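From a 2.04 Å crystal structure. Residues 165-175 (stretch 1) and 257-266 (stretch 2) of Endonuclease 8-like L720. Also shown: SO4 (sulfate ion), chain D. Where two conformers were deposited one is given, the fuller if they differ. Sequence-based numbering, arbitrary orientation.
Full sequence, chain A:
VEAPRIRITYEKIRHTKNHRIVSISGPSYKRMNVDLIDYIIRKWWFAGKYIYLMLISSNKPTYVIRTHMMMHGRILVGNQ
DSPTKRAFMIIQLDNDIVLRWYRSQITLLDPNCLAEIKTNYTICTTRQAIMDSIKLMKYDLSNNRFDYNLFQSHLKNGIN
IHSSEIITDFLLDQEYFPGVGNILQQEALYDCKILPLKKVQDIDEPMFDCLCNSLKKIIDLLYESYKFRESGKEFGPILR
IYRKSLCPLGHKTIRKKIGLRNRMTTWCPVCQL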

# COMPACT_ATOMS: atom_id res chain seq x y z
N GLU A 165 19.65 5.02 -10.60
CA GLU A 165 19.40 5.11 -9.17
C GLU A 165 19.70 3.81 -8.44
O GLU A 165 19.79 2.74 -9.05
CB GLU A 165 17.96 5.56 -8.89
CG GLU A 165 16.89 4.60 -9.37
CD GLU A 165 15.49 5.07 -9.01
OE1 GLU A 165 15.36 6.18 -8.47
OE2 GLU A 165 14.52 4.32 -9.26
N ILE A 166 19.87 3.90 -7.12
CA ILE A 166 20.16 2.72 -6.30
C ILE A 166 18.93 1.83 -6.20
O ILE A 166 17.80 2.28 -6.40
CB ILE A 166 20.64 3.11 -4.89
CG1 ILE A 166 19.53 3.82 -4.12
CG2 ILE A 166 21.88 3.98 -4.97
CD1 ILE A 166 19.83 3.98 -2.65
N ILE A 167 19.15 0.56 -5.88
CA ILE A 167 18.08 -0.44 -5.89
C ILE A 167 16.97 -0.16 -4.86
O ILE A 167 15.80 -0.39 -5.15
CB ILE A 167 18.64 -1.88 -5.72
CG1 ILE A 167 17.51 -2.92 -5.87
CG2 ILE A 167 19.36 -2.05 -4.40
CD1 ILE A 167 16.80 -2.84 -7.20
N THR A 168 17.34 0.35 -3.69
CA THR A 168 16.36 0.69 -2.66
C THR A 168 15.35 1.73 -3.16
O THR A 168 14.15 1.59 -2.93
CB THR A 168 17.04 1.20 -1.37
OG1 THR A 168 17.61 0.10 -0.66
CG2 THR A 168 16.03 1.90 -0.46
N ASP A 169 15.84 2.74 -3.87
CA ASP A 169 14.99 3.77 -4.45
C ASP A 169 14.04 3.18 -5.46
O ASP A 169 12.88 3.54 -5.50
CB ASP A 169 15.83 4.84 -5.13
CG ASP A 169 16.30 5.93 -4.18
OD1 ASP A 169 15.90 5.92 -3.00
OD2 ASP A 169 17.07 6.80 -4.63
N PHE A 170 14.53 2.26 -6.28
CA PHE A 170 13.72 1.64 -7.32
C PHE A 170 12.66 0.70 -6.75
O PHE A 170 11.54 0.63 -7.26
CB PHE A 170 14.61 0.91 -8.33
CG PHE A 170 13.86 0.35 -9.51
CD1 PHE A 170 13.12 1.19 -10.32
CD2 PHE A 170 13.91 -1.00 -9.81
CE1 PHE A 170 12.43 0.69 -11.41
CE2 PHE A 170 13.23 -1.51 -10.90
CZ PHE A 170 12.49 -0.66 -11.70
N LEU A 171 13.01 -0.02 -5.69
CA LEU A 171 12.08 -0.95 -5.05
C LEU A 171 10.94 -0.22 -4.35
O LEU A 171 9.90 -0.81 -4.07
CB LEU A 171 12.81 -1.86 -4.06
CG LEU A 171 13.75 -2.91 -4.64
CD1 LEU A 171 14.33 -3.77 -3.53
CD2 LEU A 171 13.05 -3.77 -5.68
N LEU A 172 11.16 1.06 -4.07
CA LEU A 172 10.15 1.88 -3.40
C LEU A 172 9.35 2.72 -4.39
O LEU A 172 8.46 3.47 -3.99
CB LEU A 172 10.81 2.77 -2.35
CG LEU A 172 11.37 2.06 -1.13
CD1 LEU A 172 12.27 2.98 -0.32
CD2 LEU A 172 10.24 1.53 -0.27
N ASP A 173 9.66 2.58 -5.67
CA ASP A 173 8.93 3.28 -6.72
C ASP A 173 7.53 2.69 -6.84
O ASP A 173 7.37 1.52 -7.18
CB ASP A 173 9.67 3.17 -8.06
CG ASP A 173 9.16 4.14 -9.11
OD1 ASP A 173 9.98 4.84 -9.72
OD2 ASP A 173 7.93 4.19 -9.33
N GLN A 174 6.52 3.51 -6.56
CA GLN A 174 5.14 3.03 -6.49
C GLN A 174 4.49 2.86 -7.86
O GLN A 174 3.35 2.39 -7.95
CB GLN A 174 4.29 3.94 -5.60
CG GLN A 174 4.72 3.91 -4.15
CD GLN A 174 4.71 2.50 -3.58
OE1 GLN A 174 3.68 1.84 -3.55
NE2 GLN A 174 5.87 2.03 -3.13
N GLU A 175 5.20 3.24 -8.91
CA GLU A 175 4.71 2.99 -10.26
C GLU A 175 5.03 1.56 -10.67
O GLU A 175 4.27 0.92 -11.39
CB GLU A 175 5.33 3.98 -11.25
CG GLU A 175 4.93 3.74 -12.69
CD GLU A 175 5.45 4.81 -13.63
OE1 GLU A 175 5.98 5.83 -13.14
OE2 GLU A 175 5.32 4.64 -14.86
N LYS A 257 20.02 6.11 6.67
CA LYS A 257 19.13 6.58 5.61
C LYS A 257 19.89 6.68 4.29
O LYS A 257 20.99 7.22 4.24
CB LYS A 257 18.53 7.94 5.97
CG LYS A 257 17.62 7.92 7.19
N ILE A 258 19.30 6.14 3.23
CA ILE A 258 19.96 6.12 1.93
C ILE A 258 19.02 6.55 0.80
O ILE A 258 17.80 6.57 0.96
CB ILE A 258 20.50 4.72 1.60
CG1 ILE A 258 19.37 3.69 1.60
CG2 ILE A 258 21.59 4.31 2.59
CD1 ILE A 258 19.81 2.30 1.22
N GLY A 259 19.61 6.88 -0.34
CA GLY A 259 18.85 7.24 -1.52
C GLY A 259 18.18 8.59 -1.43
O GLY A 259 18.24 9.26 -0.40
N LEU A 260 17.54 9.00 -2.52
CA LEU A 260 16.81 10.26 -2.56
C LEU A 260 15.59 10.20 -1.65
O LEU A 260 15.12 11.23 -1.16
CB LEU A 260 16.38 10.57 -4.00
CG LEU A 260 17.50 10.61 -5.04
N ARG A 261 15.09 9.00 -1.41
CA ARG A 261 13.88 8.71 -0.60
C ARG A 261 14.27 8.89 0.92
O ARG A 261 13.39 9.05 1.76
CB ARG A 261 13.23 7.36 -0.92
CG ARG A 261 12.64 7.28 -2.32
CD ARG A 261 11.94 5.95 -2.55
NE ARG A 261 11.40 5.85 -3.90
CZ ARG A 261 10.22 6.35 -4.28
NH1 ARG A 261 9.46 6.99 -3.40
NH2 ARG A 261 9.81 6.20 -5.53
N ASN A 262 15.56 8.76 1.21
CA ASN A 262 16.07 8.91 2.56
C ASN A 262 15.43 8.00 3.59
O ASN A 262 15.11 8.43 4.68
CB ASN A 262 15.99 10.37 3.01
CG ASN A 262 16.94 10.68 4.15
OD1 ASN A 262 18.13 10.85 3.95
ND2 ASN A 262 16.41 10.75 5.36
N ARG A 263 15.07 6.80 3.15
CA ARG A 263 14.66 5.76 4.09
C ARG A 263 15.64 4.75 4.82
O ARG A 263 16.71 4.20 4.38
CB ARG A 263 13.69 4.79 3.41
CG ARG A 263 12.63 5.46 2.57
CD ARG A 263 11.76 6.37 3.42
NE ARG A 263 11.07 5.64 4.48
CZ ARG A 263 9.95 4.96 4.31
NH1 ARG A 263 9.39 4.89 3.11
NH2 ARG A 263 9.39 4.34 5.34
N MET A 264 15.33 4.59 6.08
CA MET A 264 16.31 4.01 6.96
C MET A 264 16.39 2.53 6.63
O MET A 264 15.41 1.81 6.79
CB MET A 264 15.85 4.20 8.40
CG MET A 264 16.76 3.59 9.46
SD MET A 264 18.25 4.55 9.76
CE MET A 264 17.64 6.23 9.74
N THR A 265 17.56 2.07 6.20
CA THR A 265 17.72 0.69 5.76
C THR A 265 18.82 -0.03 6.54
O THR A 265 19.92 0.49 6.70
CB THR A 265 18.06 0.62 4.26
OG1 THR A 265 17.08 1.34 3.51
CG2 THR A 265 18.12 -0.82 3.78
N THR A 266 18.50 -1.23 7.02
CA THR A 266 19.50 -2.09 7.66
C THR A 266 19.97 -3.15 6.68
O THR A 266 19.16 -3.85 6.07
CB THR A 266 18.92 -2.79 8.90
OG1 THR A 266 18.59 -1.81 9.90
CG2 THR A 266 19.94 -3.76 9.48
S SO4 D . 6.75 2.69 4.01
O1 SO4 D . 5.48 2.23 3.44
O2 SO4 D . 6.54 3.95 4.71
O3 SO4 D . 7.24 1.69 4.95
O4 SO4 D . 7.72 2.88 2.94
O HOH W 1 6.82 6.34 -5.90

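A short helix that begins at Ile-167, after Ile-166 at the N-cap position, and the residues after it pack against a hairpin-like segment in which two strands, 257-258 and 263-266, are joined by a loop. The contact buries 464 Å² over both sides, and most of it is organised by Arg-261, Asp-169 and Leu-172.

Arg-261, which gives up the largest area (100 Å²), leaves the loop with its CA-to-CB bond toward the other stretch. Its chi2 and chi3 are both t, so the chain is extended and carries the guanidinium to Leu-172 and Asp-173. NE donates a hydrogen bond to the backbone carbonyl of Asp-169 (NE to O, 3.2 Å, N-H...O angle 154°), and this oxygen lies at the edge of the guanidinium, near its plane, where an N-H can point at it. The carbonyl of Leu-172 sits instead over one face: its O is 3.4 Å from Arg-261 NH2, but the angle is too poor for a hydrogen bond. NH2 also comes within 3.3 Å of Asp-173 CA, and it donates to a water 3.0 Å away (Arg-261 NH2 to water O). The same water accepts from the backbone of Gln-174 (N to water O, 2.9 Å), linking two donors that could not bond to each other. The carboxylate of Asp-173 takes no direct part: its OD1 stays 4.4 Å from Arg-261 NH2, beyond a salt bridge, while its OD2 accepts from Glu-175 N at 2.9 Å.

Asp-169 (73 Å²) meets the loop with both its backbone and its side chain. Its CA-to-CB bond points sideways, but the carboxylate end comes nearer, and OD2 accepts a hydrogen bond from the backbone of Leu-260 (N to OD2, 3.1 Å, 159°). The other oxygen, OD1, lies 3.6 Å from Gly-259 CA. Here the backbones approach closely, with Asp-169 CA and Gly-259 CA 6.0 Å apart. The absence of a side chain at Gly-259 matters: an ideal CB would fall 2.3 Å from Asp-169 OD1, a clash, and 3.1 Å from Ile-166 CD1, which is tight. The positive phi of 72° also favours glycine. Asp-169 and Arg-261 are opposite in charge, yet OD1 and NE are 4.6 Å apart, so the two residues are joined through the carbonyl rather than by a salt bridge.

Leu-172 (62 Å²) supplies an apolar surface for the arginine chains. Its CB packs 3.4 Å from Arg-261 CD, and its CD1 reaches 3.8 Å from Arg-263 CG. Arg-263 uses its guanidinium to hold the sulfate, with NH1 donating to O4 at 2.6 Å and NH2 donating weakly to O2 at 2.9 Å.

Farther along, Ile-258 extends the contact: its CD1 lies 4.2 Å from Ile-166 CD1 and 3.6 Å from Thr-168 OG1.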